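Local coordinates for protein endoribonuclease (Porcine reproductive and respiratory syndrome virus, PDB 5DA1) that cleaves RNA as the viral nsp11 endoribonuclease, probably degrading polyuridine tracts, and antagonises beta interferon induction in a manner that depends on dimerisation, at residues F15-D20 with A25-E30; L87-F90 with A95-L98; R197-M202 with V208-W213. All blocks are in the same frame, centred on the assembly; numbering follows the deposited sequence.

Contact 1 (F15-D20 with A25-E30)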
loop_
_atom_site.group_PDB
_atom_site.type_symbol
_atom_site.label_atom_id
_atom_site.label_comp_id
_atom_site.label_asym_id
_atom_site.label_seq_id
_atom_site.Cartn_x
_atom_site.Cartn_y
_atom_site.Cartn_z
ATOM N N PHE A 15 14.955 -21.027 1.920
ATOM C CA PHE A 15 14.081 -21.873 2.706
ATOM C C PHE A 15 12.621 -21.512 2.689
ATOM O O PHE A 15 12.258 -20.416 3.105
ATOM C CB PHE A 15 14.603 -21.944 4.122
ATOM C CG PHE A 15 15.943 -22.620 4.220
ATOM C CD1 PHE A 15 17.104 -21.974 3.784
ATOM C CD2 PHE A 15 16.047 -23.916 4.728
ATOM C CE1 PHE A 15 18.341 -22.597 3.864
ATOM C CE2 PHE A 15 17.287 -24.554 4.808
ATOM C CZ PHE A 15 18.437 -23.878 4.369
ATOM N N TYR A 16 11.784 -22.443 2.210
ATOM C CA TYR A 16 10.339 -22.220 2.168
ATOM C C TYR A 16 9.511 -23.241 2.902
ATOM O O TYR A 16 8.380 -22.959 3.308
ATOM C CB TYR A 16 9.827 -22.097 0.741
ATOM C CG TYR A 16 10.529 -21.045 -0.072
ATOM C CD1 TYR A 16 11.744 -21.334 -0.695
ATOM C CD2 TYR A 16 9.984 -19.746 -0.232
ATOM C CE1 TYR A 16 12.416 -20.365 -1.468
ATOM C CE2 TYR A 16 10.647 -18.758 -1.016
ATOM C CZ TYR A 16 11.864 -19.085 -1.636
ATOM O OH TYR A 16 12.574 -18.182 -2.413
ATOM N N PHE A 17 10.050 -24.438 3.081
ATOM C CA PHE A 17 9.301 -25.464 3.817
ATOM C C PHE A 17 9.697 -25.553 5.278
ATOM O O PHE A 17 10.837 -25.267 5.631
ATOM C CB PHE A 17 9.522 -26.819 3.188
ATOM C CG PHE A 17 8.857 -26.980 1.871
ATOM C CD1 PHE A 17 7.478 -27.128 1.788
ATOM C CD2 PHE A 17 9.612 -27.015 0.704
ATOM C CE1 PHE A 17 6.851 -27.298 0.552
ATOM C CE2 PHE A 17 9.007 -27.202 -0.530
ATOM C CZ PHE A 17 7.618 -27.338 -0.603
ATOM N N SER A 18 8.752 -25.960 6.117
ATOM C CA SER A 18 9.008 -26.204 7.515
ATOM C C SER A 18 7.983 -27.197 7.940
ATOM O O SER A 18 6.819 -27.055 7.572
ATOM C CB SER A 18 8.805 -24.932 8.358
ATOM O OG SER A 18 8.692 -25.229 9.762
ATOM N N PRO A 19 8.380 -28.181 8.754
ATOM C CA PRO A 19 7.366 -29.063 9.329
ATOM C C PRO A 19 6.677 -28.436 10.534
ATOM O O PRO A 19 5.523 -28.779 10.833
ATOM C CB PRO A 19 8.161 -30.290 9.766
ATOM C CG PRO A 19 9.551 -30.093 9.231
ATOM C CD PRO A 19 9.740 -28.631 9.061
ATOM N N ASP A 20 7.369 -27.526 11.211
ATOM C CA ASP A 20 6.906 -27.076 12.511
ATOM C C ASP A 20 6.430 -25.641 12.529
ATOM O O ASP A 20 5.393 -25.343 13.150
ATOM C CB ASP A 20 7.938 -27.335 13.625
ATOM C CG ASP A 20 9.366 -26.997 13.209
ATOM O OD1 ASP A 20 9.664 -27.046 11.997
ATOM O OD2 ASP A 20 10.192 -26.690 14.099
ATOM N N ALA A 25 5.471 -22.699 4.693
ATOM C CA ALA A 25 4.724 -23.767 4.027
ATOM C C ALA A 25 4.880 -25.131 4.718
ATOM O O ALA A 25 5.994 -25.659 4.814
ATOM C CB ALA A 25 5.163 -23.861 2.582
ATOM N N LYS A 26 3.758 -25.685 5.177
ATOM C CA LYS A 26 3.695 -27.016 5.783
ATOM C C LYS A 26 4.314 -28.051 4.855
ATOM O O LYS A 26 4.023 -28.086 3.664
ATOM C CB LYS A 26 2.240 -27.392 6.087
ATOM C CG LYS A 26 2.020 -28.626 6.945
ATOM C CD LYS A 26 2.820 -28.545 8.234
ATOM C CE LYS A 26 1.977 -28.891 9.466
ATOM N NZ LYS A 26 2.109 -30.314 9.882
ATOM N N LEU A 27 5.208 -28.861 5.406
ATOM C CA LEU A 27 5.778 -29.994 4.701
ATOM C C LEU A 27 5.648 -31.184 5.633
ATOM O O LEU A 27 5.981 -31.078 6.837
ATOM C CB LEU A 27 7.248 -29.751 4.375
ATOM C CG LEU A 27 7.973 -30.901 3.665
ATOM C CD1 LEU A 27 7.710 -30.858 2.180
ATOM C CD2 LEU A 27 9.461 -30.851 3.913
ATOM N N PRO A 28 5.157 -32.326 5.114
ATOM C CA PRO A 28 5.094 -33.482 6.010
ATOM C C PRO A 28 6.512 -34.030 6.266
ATOM O O PRO A 28 7.367 -33.989 5.378
ATOM C CB PRO A 28 4.230 -34.464 5.221
ATOM C CG PRO A 28 4.567 -34.161 3.782
ATOM C CD PRO A 28 4.719 -32.666 3.745
ATOM N N ALA A 29 6.734 -34.504 7.490
ATOM C CA ALA A 29 8.035 -34.952 7.990
ATOM C C ALA A 29 8.741 -35.953 7.080
ATOM O O ALA A 29 9.947 -35.882 6.875
ATOM C CB ALA A 29 7.847 -35.543 9.362
ATOM N N GLU A 30 7.966 -36.890 6.543
ATOM C CA GLU A 30 8.451 -37.879 5.579
ATOM C C GLU A 30 9.266 -37.276 4.430
ATOM O O GLU A 30 10.100 -37.959 3.831
ATOM C CB GLU A 30 7.272 -38.697 5.025
ATOM C CG GLU A 30 5.947 -37.898 4.958
ATOM C CD GLU A 30 4.710 -38.758 4.589
ATOM O OE1 GLU A 30 4.860 -39.743 3.805
ATOM O OE2 GLU A 30 3.587 -38.437 5.088
#

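Contact 2 (L87-F90 with A95-L98)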
loop_
_atom_site.group_PDB
_atom_site.type_symbol
_atom_site.label_atom_id
_atom_site.label_comp_id
_atom_site.label_asym_id
_atom_site.label_seq_id
_atom_site.Cartn_x
_atom_site.Cartn_y
_atom_site.Cartn_z
ATOM N N LEU A 87 20.500 -18.436 14.035
ATOM C CA LEU A 87 20.167 -19.155 12.821
ATOM C C LEU A 87 21.382 -19.963 12.432
ATOM O O LEU A 87 22.499 -19.440 12.450
ATOM C CB LEU A 87 19.845 -18.155 11.717
ATOM C CG LEU A 87 18.583 -18.311 10.893
ATOM C CD1 LEU A 87 17.362 -18.311 11.767
ATOM C CD2 LEU A 87 18.536 -17.168 9.936
ATOM N N THR A 88 21.190 -21.231 12.084
ATOM C CA THR A 88 22.325 -22.021 11.589
ATOM C C THR A 88 21.990 -22.736 10.288
ATOM O O THR A 88 21.008 -23.471 10.215
ATOM C CB THR A 88 22.863 -23.033 12.655
ATOM O OG1 THR A 88 22.788 -22.469 13.983
ATOM C CG2 THR A 88 24.308 -23.412 12.356
ATOM N N LYS A 89 22.793 -22.497 9.260
ATOM C CA LYS A 89 22.589 -23.172 7.994
ATOM C C LYS A 89 23.380 -24.494 7.866
ATOM O O LYS A 89 24.607 -24.476 7.785
ATOM C CB LYS A 89 22.930 -22.249 6.807
ATOM C CG LYS A 89 22.229 -22.640 5.456
ATOM C CD LYS A 89 23.033 -22.229 4.204
ATOM C CE LYS A 89 22.092 -21.913 3.004
ATOM N NZ LYS A 89 22.502 -22.497 1.671
ATOM N N PHE A 90 22.660 -25.620 7.815
ATOM C CA PHE A 90 23.235 -26.926 7.471
ATOM C C PHE A 90 23.033 -27.300 6.011
ATOM O O PHE A 90 21.923 -27.260 5.496
ATOM C CB PHE A 90 22.611 -28.018 8.342
ATOM C CG PHE A 90 22.981 -27.910 9.774
ATOM C CD1 PHE A 90 24.175 -28.461 10.240
ATOM C CD2 PHE A 90 22.167 -27.218 10.658
ATOM C CE1 PHE A 90 24.544 -28.354 11.566
ATOM C CE2 PHE A 90 22.520 -27.106 12.002
ATOM C CZ PHE A 90 23.714 -27.684 12.456
ATOM N N ALA A 95 27.118 -27.742 8.831
ATOM C CA ALA A 95 27.055 -26.284 9.066
ATOM C C ALA A 95 27.852 -25.408 8.086
ATOM O O ALA A 95 28.954 -25.775 7.676
ATOM C CB ALA A 95 27.470 -25.966 10.503
ATOM N N GLN A 96 27.277 -24.248 7.742
ATOM C CA GLN A 96 27.824 -23.281 6.768
ATOM C C GLN A 96 27.963 -21.885 7.346
ATOM O O GLN A 96 27.193 -21.462 8.205
ATOM C CB GLN A 96 26.916 -23.163 5.553
ATOM C CG GLN A 96 26.652 -24.449 4.825
ATOM C CD GLN A 96 27.902 -25.048 4.248
ATOM O OE1 GLN A 96 28.548 -24.462 3.370
ATOM N NE2 GLN A 96 28.251 -26.236 4.732
ATOM N N VAL A 97 28.934 -21.153 6.837
ATOM C CA VAL A 97 29.164 -19.800 7.293
ATOM C C VAL A 97 28.122 -18.867 6.660
ATOM O O VAL A 97 27.964 -18.832 5.440
ATOM C CB VAL A 97 30.615 -19.341 6.975
ATOM C CG1 VAL A 97 31.109 -19.949 5.635
ATOM C CG2 VAL A 97 30.735 -17.792 7.015
ATOM N N LEU A 98 27.406 -18.125 7.498
ATOM C CA LEU A 98 26.390 -17.202 7.008
ATOM C C LEU A 98 26.956 -15.794 6.840
ATOM O O LEU A 98 27.727 -15.333 7.691
ATOM C CB LEU A 98 25.198 -17.187 7.960
ATOM C CG LEU A 98 24.316 -18.421 7.898
ATOM C CD1 LEU A 98 23.511 -18.491 9.164
ATOM C CD2 LEU A 98 23.420 -18.408 6.662
#

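Contact 3 (R197-M202 with V208-W213)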
loop_
_atom_site.group_PDB
_atom_site.type_symbol
_atom_site.label_atom_id
_atom_site.label_comp_id
_atom_site.label_asym_id
_atom_site.label_seq_id
_atom_site.Cartn_x
_atom_site.Cartn_y
_atom_site.Cartn_z
ATOM N N ARG A 197 27.347 7.640 -3.931
ATOM C CA ARG A 197 27.992 6.336 -3.795
ATOM C C ARG A 197 26.950 5.210 -3.765
ATOM O O ARG A 197 25.833 5.408 -3.284
ATOM C CB ARG A 197 28.886 6.317 -2.548
ATOM C CG ARG A 197 29.022 4.975 -1.872
ATOM C CD ARG A 197 30.038 4.060 -2.534
ATOM N NE ARG A 197 31.320 4.068 -1.827
ATOM C CZ ARG A 197 32.131 3.011 -1.724
ATOM N NH1 ARG A 197 31.795 1.843 -2.268
ATOM N NH2 ARG A 197 33.278 3.115 -1.069
ATOM N N CYS A 198 27.324 4.047 -4.298
ATOM C CA CYS A 198 26.472 2.872 -4.249
ATOM C C CYS A 198 27.064 1.787 -3.442
ATOM O O CYS A 198 28.060 1.183 -3.825
ATOM C CB CYS A 198 26.237 2.306 -5.616
ATOM S SG CYS A 198 25.184 3.367 -6.458
ATOM N N TRP A 199 26.401 1.491 -2.347
ATOM C CA TRP A 199 26.830 0.427 -1.518
ATOM C C TRP A 199 26.205 -0.891 -1.920
ATOM O O TRP A 199 25.118 -0.945 -2.486
ATOM C CB TRP A 199 26.460 0.777 -0.112
ATOM C CG TRP A 199 27.108 2.051 0.336
ATOM C CD1 TRP A 199 26.526 3.290 0.446
ATOM C CD2 TRP A 199 28.460 2.206 0.744
ATOM N NE1 TRP A 199 27.433 4.200 0.919
ATOM C CE2 TRP A 199 28.632 3.563 1.110
ATOM C CE3 TRP A 199 29.539 1.326 0.856
ATOM C CZ2 TRP A 199 29.845 4.066 1.569
ATOM C CZ3 TRP A 199 30.747 1.820 1.314
ATOM C CH2 TRP A 199 30.891 3.187 1.668
ATOM N N LYS A 200 26.920 -1.964 -1.648
ATOM C CA LYS A 200 26.310 -3.258 -1.617
ATOM C C LYS A 200 26.081 -3.571 -0.158
ATOM O O LYS A 200 26.967 -3.387 0.665
ATOM C CB LYS A 200 27.193 -4.280 -2.307
ATOM C CG LYS A 200 27.193 -4.045 -3.801
ATOM C CD LYS A 200 27.775 -5.217 -4.530
ATOM C CE LYS A 200 27.059 -5.413 -5.874
ATOM N NZ LYS A 200 27.378 -6.766 -6.470
ATOM N N VAL A 201 24.854 -3.971 0.164
ATOM C CA VAL A 201 24.449 -4.235 1.539
ATOM C C VAL A 201 23.662 -5.537 1.593
ATOM O O VAL A 201 22.914 -5.862 0.682
ATOM C CB VAL A 201 23.574 -3.110 2.120
ATOM C CG1 VAL A 201 23.428 -3.278 3.596
ATOM C CG2 VAL A 201 24.171 -1.757 1.838
ATOM N N MET A 202 23.870 -6.285 2.666
ATOM C CA MET A 202 23.099 -7.463 2.940
ATOM C C MET A 202 22.020 -7.064 3.925
ATOM O O MET A 202 22.325 -6.599 5.028
ATOM C CB MET A 202 23.983 -8.557 3.528
ATOM C CG MET A 202 24.920 -9.194 2.520
ATOM S SD MET A 202 24.081 -10.387 1.435
ATOM C CE MET A 202 23.416 -11.509 2.633
ATOM N N VAL A 208 21.368 -6.300 -1.638
ATOM C CA VAL A 208 20.591 -5.180 -2.055
ATOM C C VAL A 208 21.537 -4.020 -2.277
ATOM O O VAL A 208 22.585 -3.968 -1.653
ATOM C CB VAL A 208 19.520 -4.906 -0.993
ATOM C CG1 VAL A 208 19.169 -3.466 -0.909
ATOM C CG2 VAL A 208 18.306 -5.708 -1.319
ATOM N N ARG A 209 21.189 -3.110 -3.174
ATOM C CA ARG A 209 22.039 -1.983 -3.454
ATOM C C ARG A 209 21.492 -0.761 -2.740
ATOM O O ARG A 209 20.296 -0.570 -2.701
ATOM C CB ARG A 209 22.037 -1.788 -4.954
ATOM C CG ARG A 209 23.039 -0.811 -5.477
ATOM C CD ARG A 209 23.115 -0.906 -7.009
ATOM N NE ARG A 209 23.987 -2.001 -7.442
ATOM C CZ ARG A 209 23.596 -3.026 -8.197
ATOM N NH1 ARG A 209 22.338 -3.077 -8.637
ATOM N NH2 ARG A 209 24.481 -3.979 -8.538
ATOM N N LEU A 210 22.344 0.063 -2.157
ATOM C CA LEU A 210 21.871 1.271 -1.487
ATOM C C LEU A 210 22.473 2.550 -2.124
ATOM O O LEU A 210 23.671 2.748 -2.040
ATOM C CB LEU A 210 22.221 1.191 0.003
ATOM C CG LEU A 210 22.124 2.457 0.876
ATOM C CD1 LEU A 210 20.693 2.998 0.993
ATOM C CD2 LEU A 210 22.677 2.226 2.262
ATOM N N MET A 211 21.670 3.402 -2.768
ATOM C CA MET A 211 22.199 4.675 -3.269
ATOM C C MET A 211 22.207 5.728 -2.178
ATOM O O MET A 211 21.242 5.887 -1.447
ATOM C CB MET A 211 21.416 5.268 -4.439
ATOM C CG MET A 211 20.896 4.360 -5.475
ATOM S SD MET A 211 21.811 2.868 -5.682
ATOM C CE MET A 211 20.477 1.687 -5.812
ATOM N N VAL A 212 23.301 6.466 -2.092
ATOM C CA VAL A 212 23.365 7.602 -1.191
ATOM C C VAL A 212 23.785 8.868 -1.951
ATOM O O VAL A 212 24.734 8.843 -2.737
ATOM C CB VAL A 212 24.335 7.351 -0.043
ATOM C CG1 VAL A 212 24.219 8.469 0.979
ATOM C CG2 VAL A 212 24.057 6.011 0.609
ATOM N N TRP A 213 23.062 9.961 -1.734
ATOM C CA TRP A 213 23.460 11.253 -2.249
ATOM C C TRP A 213 23.680 12.196 -1.064
ATOM O O TRP A 213 22.744 12.817 -0.553
ATOM C CB TRP A 213 22.409 11.811 -3.190
ATOM C CG TRP A 213 22.010 10.892 -4.307
ATOM C CD1 TRP A 213 21.201 9.795 -4.218
ATOM C CD2 TRP A 213 22.358 11.019 -5.695
ATOM N NE1 TRP A 213 21.036 9.223 -5.458
ATOM C CE2 TRP A 213 21.734 9.956 -6.381
ATOM C CE3 TRP A 213 23.148 11.923 -6.422
ATOM C CZ2 TRP A 213 21.878 9.768 -7.756
ATOM C CZ3 TRP A 213 23.287 11.741 -7.777
ATOM C CH2 TRP A 213 22.658 10.672 -8.435
#

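Contact 1 (F15-D20 with A25-E30)
F17 and L27 carry the side-chain part of this contact, crossing at about a right angle. The L27 branch CD1 reaches over one face of the F17 ring as a CH-pi contact, 4.0 Å from the ring centroid and displaced from the centre toward the rim. L27 can do this because its CG stands anti to the backbone N (chi1 178°), which turns the isobutyl group onto the phenyl. The F17 ring is swung beside its own backbone N (chi1 -71°), and its CD1 corner faces the second segment, lying 3.7 Å from L27 CB. The small methyl of A25 suits its place next to the same corner, its CB 4.1 Å from F17 CD1, while the carbonyl oxygens of A25 and K26 lie at the ring edge, near its plane. Beyond these segments, W35 meets the F17 ring and V37 touches both F17 and L27.

The backbones form a small, weakly bonded parallel pair of strands within the N-terminal domain of nsp11. A25 pairs with F17 in the usual parallel way, bonding to the residues that flank it: A25 N donates to Y16 O at 3.2 Å, and S18 N donates to A25 O at 3.1 Å. Farther along, L27 N bonds to S18 O at 3.2 Å. A CA-H...O contact from P19 CA to L27 O, 3.5 Å, follows, and P19 CB lies against the same oxygen. S18 is a small buried residue whose OG is hydrogen-bonded to L21 N and, weakly, to V38 O. K26 begins by pointing away, but the end of its long, flexible chain returns to pass P19 O, with CD 3.8 Å from that oxygen.

Contact 2 (L87-F90 with A95-L98)
The beta hairpin of strands 83-91 and 94-96 brings F90 against A95. The two form an antiparallel non-hydrogen-bonded pair with their side chains on one face of the sheet, and the ring atom F90 CE1 lies 3.9 Å from A95 CB. A methyl group suits this place, since the phenyl itself leans across toward the backbone of A95. Next to this pair, Q96 N donates to K89 O at 2.7 Å, with a bent N-H (132°). A95 CA adds a CA-H...O contact to the same oxygen, and the CB and CG of Q96 also lie beside it. The Q96 amide turns away from the pairing, where its NE2 bonds to E94 O.

End to end, 87-90 and 95-98 run 132° apart, well short of antiparallel, and beyond Q96 the contact is carried by the side chain of L98. With its CG beside the backbone N (chi1 -74°), L98 spreads two branches over the first strand: CD1 comes 3.6 Å from L87 O, and CD2 lies 3.9 Å from K89 CB, using the aliphatic base of the lysine.

Around the hairpin, strand 83-91 also bonds strand 49-53 through T88 with V51 and F90 with R49, whose side chain makes a cation-pi contact with the F90 ring, and strand 62-65 through L87 with R62.

Contact 3 (R197-M202 with V208-W213)
The indole of W199 meets V212 at its edge: V212 CG2 lies in the ring plane, 3.7 Å from W199 CD1. One face of the indole carries R197 CG from two residues back, offset toward the rim, and the R197 guanidinium folds over so that W199 CZ3 sits above its centre, 3.5 Å from its plane. Y189 adds an edge-to-face contact with the indole. A broad aromatic suits this place because its wide face can carry the R197 chain while its edge still meets the V212 methyl.

All this belongs to a regular antiparallel beta hairpin, strands 197-203 and 206-213, in the EndoU endoribonuclease domain. Three hydrogen-bonded pairs, R197 with V212, W199 with L210 and V201 with V208, each make both backbone bonds. They include W199 N to L210 O at 3.0 Å and V208 N to V201 O at 2.8 Å. The side chains of these pairs share one face, where V201, V208, L210 and V212 are buried. V201 CG2 lies 4.0 Å from L210 CB, and branched V201 and V212 suit the extended backbone. L210 is about 8 Å, side chain to side chain, from H144, a predicted active-site residue, so this face lies near the probable catalytic centre.

C198, K200, R209 and M211 occupy the other face, which is more exposed. K200 and R209 run side by side in the same direction, with K200 NZ 4.5 Å from R209 NH2. The like charges are probably eased by weak, long ion pairs to E207 and E223, respectively. Farther along this face, C198 holds its thiol beside its own backbone N (chi1 -72°), and the sulfur of M211 comes back toward it, C198 SG 3.5 Å from M211 SD.

Overall arrangement
Contacts 1 and 2 both lie in the N-terminal part of the chain, their centres 18 Å apart, and touch where F15 CE1 packs on K89 CE at 3.9 Å. Contact 3 lies in the endoribonuclease domain, on the opposite side of the chain's centre from contact 1. Contact 2 is the buried one; the other two are partly exposed. Contact 1 is a short parallel pairing that leans on a phenyl-leucine contact, whereas contacts 2 and 3 are antiparallel hairpins. Contact 2 has a single backbone bond and otherwise relies largely on the branches of L98 against L87 and K89; contact 3 has six. L87 of contact 2 touches F205, in the turn of contact 3's hairpin.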